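Local coordinates for putative glycosyltransferase (GalT1) (Streptococcus parasanguinis, PDB 4PHR), which probably transfers a sugar from a nucleotide donor to an acceptor, this piece being the GT-D-fold domain, which binds UDP and manganese, at residues N107-A111 with P112-S116; F182-Y185 with D186-L189. All coordinates share one frame; numbering follows the deposited sequence.

Interaction 1: N107-A111 with P112-S116; sequences NCCDA and PFYGS
In the connection between helix 102-108 and the short parallel strand 115-116, the side chain of Tyr114 reaches back along the chain to the residues Cys109-Ala111 that follow the helix. Ala111 N donates to Tyr114 OH over 3.1 Å with an N-H...O angle of 162°, a nearly straight bond. With CG anti to its carbonyl carbon (chi1 -66°), the ring of Tyr114 runs back toward Cys109-Ala111, and OH meets Cys109 CA at 3.0 Å. Ala111 CB approaches the ring obliquely, 3.5 Å from Tyr114 CZ, while Cys109 O and Asp110 N lie at the ring edge, near its plane. Cys109 CB is 4.0 Å from Tyr114 CZ; its sulfur makes a longer Cys sulfur-aromatic contact, SG lying 5.5 Å from the ring centroid and 37° off the normal. Cys109, the first residue to leave helical geometry, and Tyr114 both also touch Leu76 of strand 72-76, and Tyr114 pairs through its backbone with Lys13 and Leu15. The directional bond from Ala111 N to the phenol oxygen, together with the packing of Cys109 CB and Ala111 CB close to CZ, probably helps hold the loop against the ring.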
loop_
_atom_site.group_PDB
_atom_site.type_symbol
_atom_site.label_atom_id
_atom_site.label_comp_id
_atom_site.label_asym_id
_atom_site.label_seq_id
_atom_site.Cartn_x
_atom_site.Cartn_y
_atom_site.Cartn_z
ATOM N N ASN A 107 13.177 8.828 -16.126
ATOM C CA ASN A 107 13.189 10.284 -16.074
ATOM C C ASN A 107 12.594 10.896 -14.808
ATOM O O ASN A 107 13.045 11.947 -14.351
ATOM C CB ASN A 107 12.506 10.863 -17.317
ATOM C CG ASN A 107 13.292 10.593 -18.589
ATOM O OD1 ASN A 107 14.508 10.792 -18.635
ATOM N ND2 ASN A 107 12.601 10.130 -19.628
ATOM N N CYS A 108 11.589 10.242 -14.237
ATOM C CA CYS A 108 10.887 10.805 -13.089
ATOM C C CYS A 108 11.371 10.247 -11.749
ATOM O O CYS A 108 11.072 10.809 -10.696
ATOM C CB CYS A 108 9.375 10.602 -13.236
ATOM S SG CYS A 108 8.656 11.372 -14.715
ATOM N N CYS A 109 12.122 9.149 -11.789
ATOM C CA CYS A 109 12.550 8.474 -10.565
ATOM C C CYS A 109 14.058 8.563 -10.322
ATOM O O CYS A 109 14.765 7.556 -10.362
ATOM C CB CYS A 109 12.105 7.013 -10.598
ATOM S SG CYS A 109 10.308 6.821 -10.717
ATOM N N ASP A 110 14.544 9.769 -10.045
ATOM C CA ASP A 110 15.984 9.996 -9.932
ATOM C C ASP A 110 16.490 10.222 -8.503
ATOM O O ASP A 110 17.633 10.639 -8.305
ATOM C CB ASP A 110 16.409 11.161 -10.831
ATOM C CG ASP A 110 15.611 12.421 -10.568
ATOM O OD1 ASP A 110 15.033 12.541 -9.466
ATOM O OD2 ASP A 110 15.567 13.295 -11.462
ATOM N N ALA A 111 15.648 9.948 -7.513
ATOM C CA ALA A 111 16.051 10.102 -6.117
ATOM C C ALA A 111 17.187 9.139 -5.774
ATOM O O ALA A 111 17.346 8.108 -6.426
ATOM C CB ALA A 111 14.860 9.880 -5.190
ATOM N N PRO A 112 17.985 9.472 -4.747
ATOM C CA PRO A 112 19.093 8.601 -4.333
ATOM C C PRO A 112 18.637 7.209 -3.890
ATOM O O PRO A 112 19.363 6.238 -4.082
ATOM C CB PRO A 112 19.736 9.367 -3.165
ATOM C CG PRO A 112 18.714 10.380 -2.743
ATOM C CD PRO A 112 17.954 10.730 -3.982
ATOM N N PHE A 113 17.447 7.118 -3.305
ATOM C CA PHE A 113 16.889 5.830 -2.906
ATOM C C PHE A 113 15.383 5.929 -2.766
ATOM O O PHE A 113 14.837 7.019 -2.593
ATOM C CB PHE A 113 17.488 5.358 -1.579
ATOM C CG PHE A 113 17.083 6.198 -0.401
ATOM C CD1 PHE A 113 17.838 7.299 -0.024
ATOM C CD2 PHE A 113 15.946 5.887 0.333
ATOM C CE1 PHE A 113 17.463 8.074 1.059
ATOM C CE2 PHE A 113 15.571 6.657 1.418
ATOM C CZ PHE A 113 16.327 7.754 1.781
ATOM N N TYR A 114 14.725 4.777 -2.846
ATOM C CA TYR A 114 13.291 4.664 -2.597
ATOM C C TYR A 114 13.061 3.545 -1.608
ATOM O O TYR A 114 13.891 2.648 -1.496
ATOM C CB TYR A 114 12.549 4.346 -3.902
ATOM C CG TYR A 114 12.613 5.478 -4.901
ATOM C CD1 TYR A 114 13.643 5.553 -5.831
ATOM C CD2 TYR A 114 11.653 6.487 -4.898
ATOM C CE1 TYR A 114 13.711 6.598 -6.741
ATOM C CE2 TYR A 114 11.705 7.527 -5.803
ATOM C CZ TYR A 114 12.742 7.583 -6.720
ATOM O OH TYR A 114 12.813 8.614 -7.625
ATOM N N GLY A 115 11.945 3.594 -0.885
ATOM C CA GLY A 115 11.516 2.451 -0.104
ATOM C C GLY A 115 10.849 1.432 -1.012
ATOM O O GLY A 115 10.683 1.681 -2.206
ATOM N N SER A 116 10.451 0.293 -0.448
ATOM C CA SER A 116 9.792 -0.754 -1.218
ATOM C C SER A 116 8.272 -0.709 -1.148
ATOM O O SER A 116 7.684 -0.789 -0.073
ATOM C CB SER A 116 10.239 -2.129 -0.732
ATOM O OG SER A 116 9.565 -3.147 -1.459
#

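Interaction 2: F182-Y185 with D186-L189; sequences FQYY and DEIL
Tyr185 O receives Leu189 N at 2.9 Å, with an N-H...O angle of 170°. One residue earlier, Ile188 N donates to Tyr184 O at 3.0 Å. These two i to i+4 bonds open helix 185-195, with Tyr184 at the N-cap position, just after a 3-10 segment whose Phe182 O accepts Tyr185 N. The side chains follow the same spacing. Tyr185 has CG anti to its backbone N (chi1 -180°), which swings the ring outward and toward the next turn, where Leu189 CB lies over one face; Leu189 CD2 approaches Tyr185 CE2 at 4.1 Å. The phenol OH of Tyr185 is hydrogen-bonded to Asp215 OD2 of helix 206-218, and Thr208 and Val211 of that helix also touch Tyr185, joining this first turn to the neighbouring helix. Around the turn, Ile188 CG1 packs 3.3 Å from Tyr184 O, and its CD1 continues to Tyr184 CB at 4.1 Å. Glu187 runs extended alongside Tyr184, pointing the same way, with carboxylate and ring planes 55° apart and OE1 4.2 Å from Tyr184 CD2. Tyr184 also touches Pro177, a UDP-binding residue, and the Ile188 side chain lies about 8 Å from the bound UDP.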
loop_
_atom_site.group_PDB
_atom_site.type_symbol
_atom_site.label_atom_id
_atom_site.label_comp_id
_atom_site.label_asym_id
_atom_site.label_seq_id
_atom_site.Cartn_x
_atom_site.Cartn_y
_atom_site.Cartn_z
ATOM N N PHE A 182 -11.566 8.592 -4.483
ATOM C CA PHE A 182 -11.037 9.936 -4.691
ATOM C C PHE A 182 -12.136 10.986 -4.817
ATOM O O PHE A 182 -11.930 12.153 -4.485
ATOM C CB PHE A 182 -10.093 10.023 -5.897
ATOM C CG PHE A 182 -9.376 11.347 -5.980
ATOM C CD1 PHE A 182 -8.378 11.662 -5.068
ATOM C CD2 PHE A 182 -9.727 12.289 -6.934
ATOM C CE1 PHE A 182 -7.728 12.889 -5.120
ATOM C CE2 PHE A 182 -9.088 13.521 -6.990
ATOM C CZ PHE A 182 -8.088 13.821 -6.082
ATOM N N GLN A 183 -13.305 10.563 -5.270
ATOM C CA GLN A 183 -14.432 11.480 -5.372
ATOM C C GLN A 183 -14.750 12.145 -4.036
ATOM O O GLN A 183 -15.254 13.269 -3.988
ATOM C CB GLN A 183 -15.668 10.756 -5.882
ATOM C CG GLN A 183 -16.854 11.685 -5.994
ATOM C CD GLN A 183 -18.067 11.014 -6.577
ATOM O OE1 GLN A 183 -18.067 10.610 -7.741
ATOM N NE2 GLN A 183 -19.115 10.892 -5.771
ATOM N N TYR A 184 -14.457 11.446 -2.948
ATOM C CA TYR A 184 -14.778 11.935 -1.616
ATOM C C TYR A 184 -13.539 12.423 -0.887
ATOM O O TYR A 184 -13.537 12.506 0.342
ATOM C CB TYR A 184 -15.469 10.829 -0.810
ATOM C CG TYR A 184 -16.753 10.365 -1.451
ATOM C CD1 TYR A 184 -16.758 9.329 -2.377
ATOM C CD2 TYR A 184 -17.959 10.985 -1.153
ATOM C CE1 TYR A 184 -17.933 8.914 -2.977
ATOM C CE2 TYR A 184 -19.136 10.576 -1.745
ATOM C CZ TYR A 184 -19.116 9.542 -2.656
ATOM O OH TYR A 184 -20.287 9.136 -3.248
ATOM N N TYR A 185 -12.495 12.774 -1.639
ATOM C CA TYR A 185 -11.206 13.046 -1.015
ATOM C C TYR A 185 -11.235 14.117 0.080
ATOM O O TYR A 185 -10.685 13.907 1.167
ATOM C CB TYR A 185 -10.121 13.401 -2.028
ATOM C CG TYR A 185 -8.830 13.666 -1.310
ATOM C CD1 TYR A 185 -8.091 12.614 -0.782
ATOM C CD2 TYR A 185 -8.380 14.959 -1.092
ATOM C CE1 TYR A 185 -6.924 12.842 -0.085
ATOM C CE2 TYR A 185 -7.211 15.199 -0.394
ATOM C CZ TYR A 185 -6.491 14.135 0.109
ATOM O OH TYR A 185 -5.328 14.361 0.802
ATOM N N ASP A 186 -11.842 15.268 -0.205
ATOM C CA ASP A 186 -11.856 16.352 0.773
ATOM C C ASP A 186 -12.480 15.914 2.100
ATOM O O ASP A 186 -11.962 16.235 3.174
ATOM C CB ASP A 186 -12.577 17.595 0.232
ATOM C CG ASP A 186 -11.792 18.305 -0.861
ATOM O OD1 ASP A 186 -10.593 18.007 -1.049
ATOM O OD2 ASP A 186 -12.380 19.186 -1.526
ATOM N N GLU A 187 -13.587 15.181 2.025
ATOM C CA GLU A 187 -14.233 14.676 3.237
ATOM C C GLU A 187 -13.362 13.645 3.968
ATOM O O GLU A 187 -13.282 13.644 5.202
ATOM C CB GLU A 187 -15.608 14.078 2.927
ATOM C CG GLU A 187 -16.339 13.568 4.169
ATOM C CD GLU A 187 -17.664 12.903 3.848
ATOM O OE1 GLU A 187 -17.950 12.684 2.652
ATOM O OE2 GLU A 187 -18.425 12.603 4.798
ATOM N N ILE A 188 -12.721 12.757 3.210
ATOM C CA ILE A 188 -11.851 11.766 3.819
ATOM C C ILE A 188 -10.709 12.448 4.567
ATOM O O ILE A 188 -10.422 12.102 5.716
ATOM C CB ILE A 188 -11.292 10.784 2.775
ATOM C CG1 ILE A 188 -12.444 9.968 2.165
ATOM C CG2 ILE A 188 -10.258 9.870 3.422
ATOM C CD1 ILE A 188 -12.081 9.214 0.888
ATOM N N LEU A 189 -10.076 13.433 3.930
ATOM C CA LEU A 189 -8.986 14.149 4.583
ATOM C C LEU A 189 -9.484 14.858 5.840
ATOM O O LEU A 189 -8.852 14.786 6.886
ATOM C CB LEU A 189 -8.353 15.166 3.636
ATOM C CG LEU A 189 -7.218 16.000 4.239
ATOM C CD1 LEU A 189 -6.087 15.104 4.753
ATOM C CD2 LEU A 189 -6.692 17.022 3.232
#

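How the interactions relate
From the N terminus, the chain reaches interaction 1 after helix 102-108, where the Tyr114 side chain folds back on the residues just before it, ahead of strand 115-116, an edge strand of the three-stranded parallel sheet. Interaction 2 comes later, after strand 170-176 of the five-stranded parallel sheet, where the chain turns into helix 185-195. The two are in series: the first closes before the second opens, and neither nests within or crosses the other. Their centres lie about 28 Å apart and their nearest atoms about 19 Å apart, without touching. Interaction 1 thus joins a helix to one sheet, whereas interaction 2 starts a helix after a strand of the other.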